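PDB 3MES: choline kinase from Cryptosporidium parvum, which probably phosphorylates choline, and perhaps ethanolamine, using ATP as the phosphate donor. Local coordinates for residues Q219-K222 with E223-S226; L403-K406 with K407-D411. All blocks are in the same frame, centred on the assembly; numbering follows the deposited sequence.

Contact 1 (Q219-K222 with E223-S226); sequences QIDK and ELYS
D221 turns its carboxylate forward over E223 and L224, with CG trans to the main-chain nitrogen (chi1 -180°), and I220 sends CG1 the same way from its own backbone N (chi1 -169°), which carries CD1 to Y225. The motif is a helix N-cap: D221 sits just before helix 222-231 and caps its first turn. D221 OD2 accepts from E223 N at 3.1 Å. The bond is bent, 138° at the hydrogen, and the donor lies well above the carboxylate plane. The cap thus engages one of the amide groups at the helix start. The partial positive charge there would probably favour the ionised carboxylate. The other oxygen, D221 OD1, rests against L224 CB at 3.3 Å, so both branches of the carboxylate meet the first turn. The backbone takes over from there. Y225 N donates to D221 O and S226 N to K222 O, both at 3.0 Å.

Beside the cap the I220 side chain crosses that of Y225 at about a right angle. The Y225 side chain packs on K210 and V213 of helix 198-214. I220 and L224 face helix 391-411, where I220 touches N396 and L224 lies on F399 and T400. Where I220 and Y225 cross, the methyl I220 CD1 meets Y225 CB at 3.6 Å.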
# COMPACT_ATOMS: atom_id res chain seq x y z
N GLN B 219 -38.89 -9.97 -16.54
CA GLN B 219 -39.81 -9.41 -15.55
C GLN B 219 -39.15 -8.22 -14.85
O GLN B 219 -38.43 -8.39 -13.87
CB GLN B 219 -40.19 -10.48 -14.52
CG GLN B 219 -41.68 -10.54 -14.20
CD GLN B 219 -42.19 -9.29 -13.50
OE1 GLN B 219 -43.40 -9.05 -13.44
NE2 GLN B 219 -41.27 -8.49 -12.96
N ILE B 220 -39.40 -7.02 -15.37
CA ILE B 220 -38.74 -5.82 -14.86
C ILE B 220 -39.75 -4.75 -14.44
O ILE B 220 -40.89 -4.74 -14.91
CB ILE B 220 -37.79 -5.23 -15.92
CG1 ILE B 220 -36.91 -4.14 -15.31
CG2 ILE B 220 -38.58 -4.69 -17.11
CD1 ILE B 220 -37.69 -2.97 -14.75
N ASP B 221 -39.33 -3.86 -13.55
CA ASP B 221 -40.18 -2.75 -13.13
C ASP B 221 -40.26 -1.70 -14.23
O ASP B 221 -39.42 -0.80 -14.31
CB ASP B 221 -39.66 -2.12 -11.84
CG ASP B 221 -40.52 -0.96 -11.36
OD1 ASP B 221 -40.14 -0.30 -10.37
OD2 ASP B 221 -41.57 -0.71 -11.98
N LYS B 222 -41.28 -1.82 -15.07
CA LYS B 222 -41.41 -0.96 -16.24
C LYS B 222 -41.48 0.52 -15.89
O LYS B 222 -41.09 1.37 -16.69
CB LYS B 222 -42.65 -1.37 -17.04
CG LYS B 222 -42.76 -2.87 -17.27
CD LYS B 222 -44.00 -3.22 -18.09
CE LYS B 222 -43.91 -2.65 -19.50
NZ LYS B 222 -44.98 -3.20 -20.38
N GLU B 223 -41.96 0.83 -14.69
CA GLU B 223 -42.11 2.22 -14.27
C GLU B 223 -40.75 2.85 -13.98
O GLU B 223 -40.46 3.96 -14.43
CB GLU B 223 -43.01 2.31 -13.03
CG GLU B 223 -43.83 3.58 -12.95
CD GLU B 223 -44.95 3.61 -13.98
OE1 GLU B 223 -45.41 2.52 -14.40
OE2 GLU B 223 -45.38 4.72 -14.37
N LEU B 224 -39.93 2.14 -13.22
CA LEU B 224 -38.58 2.60 -12.91
C LEU B 224 -37.73 2.64 -14.17
O LEU B 224 -37.17 3.68 -14.52
CB LEU B 224 -37.94 1.66 -11.88
CG LEU B 224 -36.57 2.04 -11.30
CD1 LEU B 224 -36.63 3.43 -10.68
CD2 LEU B 224 -36.13 1.02 -10.27
N TYR B 225 -37.64 1.50 -14.85
CA TYR B 225 -36.89 1.39 -16.09
C TYR B 225 -37.22 2.52 -17.05
O TYR B 225 -36.34 3.09 -17.69
CB TYR B 225 -37.18 0.04 -16.74
CG TYR B 225 -36.66 -0.11 -18.15
CD1 TYR B 225 -35.37 -0.57 -18.39
CD2 TYR B 225 -37.46 0.20 -19.24
CE1 TYR B 225 -34.90 -0.71 -19.68
CE2 TYR B 225 -36.99 0.06 -20.53
CZ TYR B 225 -35.71 -0.40 -20.75
OH TYR B 225 -35.24 -0.54 -22.04
N SER B 226 -38.50 2.85 -17.13
CA SER B 226 -38.97 3.87 -18.05
C SER B 226 -38.46 5.25 -17.66
O SER B 226 -38.08 6.05 -18.53
CB SER B 226 -40.50 3.87 -18.11
OG SER B 226 -40.97 4.44 -19.32

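Contact 2 (L403-K406 with K407-D411); sequences LQKK and KELID
Four successive i to i+4 backbone hydrogen bonds of a regular alpha helix join L403-K406 to K407-D411 near the C-terminal end of helix 391-411: K407 N to L403 O, E408 N to Q404 O, L409 N to K405 O, the shortest at 2.8 Å, and I410 N to K406 O.

The side chains sort into pairs along the helix. Q404 and E408 run side by side and point the same way, but their flat ends are turned almost perpendicular, 88° apart. Q404 NE2 stays 4.1 Å from E408 OE2, a loose approach. E408 OE1 finds its hydrogen bond with the hydroxyl of Y321. K405 crosses E408 at about a right angle. K405 NZ is 4.3 Å from E408 OE1, too far for a salt bridge, yet near enough that the opposite charges would probably stabilise each other. The firm partner of K405 is E361, in a salt bridge, and Y324 adds a cation-pi contact.

The aliphatic part of K405 also packs on L409. The K405 chain bends at chi2 (66°), and K405 CE comes to 3.9 Å from L409 CD2. Both side chains also touch L365 of helix 364-376, which ties this end of the helix to its neighbour. K406 and I410 form the next pair. The I410 methyl CD1 lies over the main chain of the preceding turn, 3.3 Å from K406 O, and 4.1 Å from K406 NZ.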
# COMPACT_ATOMS: atom_id res chain seq x y z
N LEU B 403 -32.08 7.34 -8.61
CA LEU B 403 -33.10 8.32 -8.26
C LEU B 403 -32.80 8.94 -6.90
O LEU B 403 -32.78 10.16 -6.75
CB LEU B 403 -34.48 7.66 -8.24
CG LEU B 403 -35.33 7.78 -9.51
CD1 LEU B 403 -34.49 8.15 -10.72
CD2 LEU B 403 -36.11 6.49 -9.75
N GLN B 404 -32.55 8.08 -5.92
CA GLN B 404 -32.27 8.52 -4.56
C GLN B 404 -31.04 9.41 -4.49
O GLN B 404 -31.09 10.51 -3.93
CB GLN B 404 -32.11 7.30 -3.64
CG GLN B 404 -31.94 7.65 -2.18
CD GLN B 404 -31.91 6.42 -1.29
OE1 GLN B 404 -32.28 5.33 -1.71
NE2 GLN B 404 -31.48 6.60 -0.04
N LYS B 405 -29.94 8.94 -5.06
CA LYS B 405 -28.69 9.71 -5.05
C LYS B 405 -28.85 11.07 -5.72
O LYS B 405 -28.33 12.07 -5.23
CB LYS B 405 -27.57 8.91 -5.72
CG LYS B 405 -26.18 9.50 -5.53
CD LYS B 405 -25.73 9.44 -4.07
CE LYS B 405 -24.30 9.94 -3.92
NZ LYS B 405 -23.81 9.92 -2.51
N LYS B 406 -29.58 11.11 -6.83
CA LYS B 406 -29.81 12.36 -7.55
C LYS B 406 -30.56 13.37 -6.67
O LYS B 406 -30.26 14.56 -6.70
CB LYS B 406 -30.58 12.10 -8.85
CG LYS B 406 -30.82 13.35 -9.69
CD LYS B 406 -31.37 12.98 -11.06
CE LYS B 406 -31.50 14.20 -11.96
NZ LYS B 406 -32.67 15.05 -11.59
N LYS B 407 -31.53 12.89 -5.90
CA LYS B 407 -32.23 13.77 -4.96
C LYS B 407 -31.28 14.29 -3.89
O LYS B 407 -31.39 15.43 -3.45
CB LYS B 407 -33.41 13.04 -4.30
CG LYS B 407 -34.67 12.99 -5.14
CD LYS B 407 -35.90 12.68 -4.29
CE LYS B 407 -36.36 13.91 -3.49
NZ LYS B 407 -35.46 14.24 -2.35
N GLU B 408 -30.34 13.44 -3.47
CA GLU B 408 -29.39 13.82 -2.44
C GLU B 408 -28.40 14.87 -2.95
O GLU B 408 -28.17 15.89 -2.30
CB GLU B 408 -28.65 12.60 -1.90
CG GLU B 408 -29.58 11.54 -1.31
CD GLU B 408 -28.87 10.57 -0.38
OE1 GLU B 408 -27.70 10.21 -0.66
OE2 GLU B 408 -29.48 10.16 0.63
N LEU B 409 -27.84 14.61 -4.13
CA LEU B 409 -26.91 15.55 -4.75
C LEU B 409 -27.55 16.93 -4.91
O LEU B 409 -26.88 17.95 -4.75
CB LEU B 409 -26.45 15.03 -6.12
CG LEU B 409 -25.76 13.66 -6.13
CD1 LEU B 409 -25.19 13.37 -7.51
CD2 LEU B 409 -24.67 13.60 -5.07
N ILE B 410 -28.83 16.94 -5.23
CA ILE B 410 -29.59 18.18 -5.37
C ILE B 410 -29.74 18.87 -4.02
O ILE B 410 -29.37 20.03 -3.86
CB ILE B 410 -30.98 17.92 -5.97
CG1 ILE B 410 -30.86 17.48 -7.43
CG2 ILE B 410 -31.86 19.16 -5.85
CD1 ILE B 410 -32.15 16.98 -8.03
N ASP B 411 -30.28 18.15 -3.05
CA ASP B 411 -30.47 18.70 -1.71
C ASP B 411 -29.15 19.14 -1.09
O ASP B 411 -29.12 20.01 -0.22
CB ASP B 411 -31.18 17.68 -0.81
CG ASP B 411 -30.76 17.79 0.64
OD1 ASP B 411 -31.53 18.35 1.45
OD2 ASP B 411 -29.64 17.33 0.98

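The two contacts belong to neighbouring helices of one chain, and their centres are about 20 Å apart. Contact 1 starts helix 222-231, while contact 2 lies near the end of helix 391-411. They meet through leucines: L224 CD1 of contact 1 is 3.2 Å from L403 CD2 of contact 2. That is very short for two methyls, so the exact value is doubtful, but the packing is clear. A weak, long ion pair from K406 to E231 also links the two helices. Neither contact forms the metal site, where E271, E304 and Y307 bind magnesium. Contact 2 lies nearer to Y307, with the side chain of K405 about 8 Å from that of Y307, against about 11 Å for the side chain of L224.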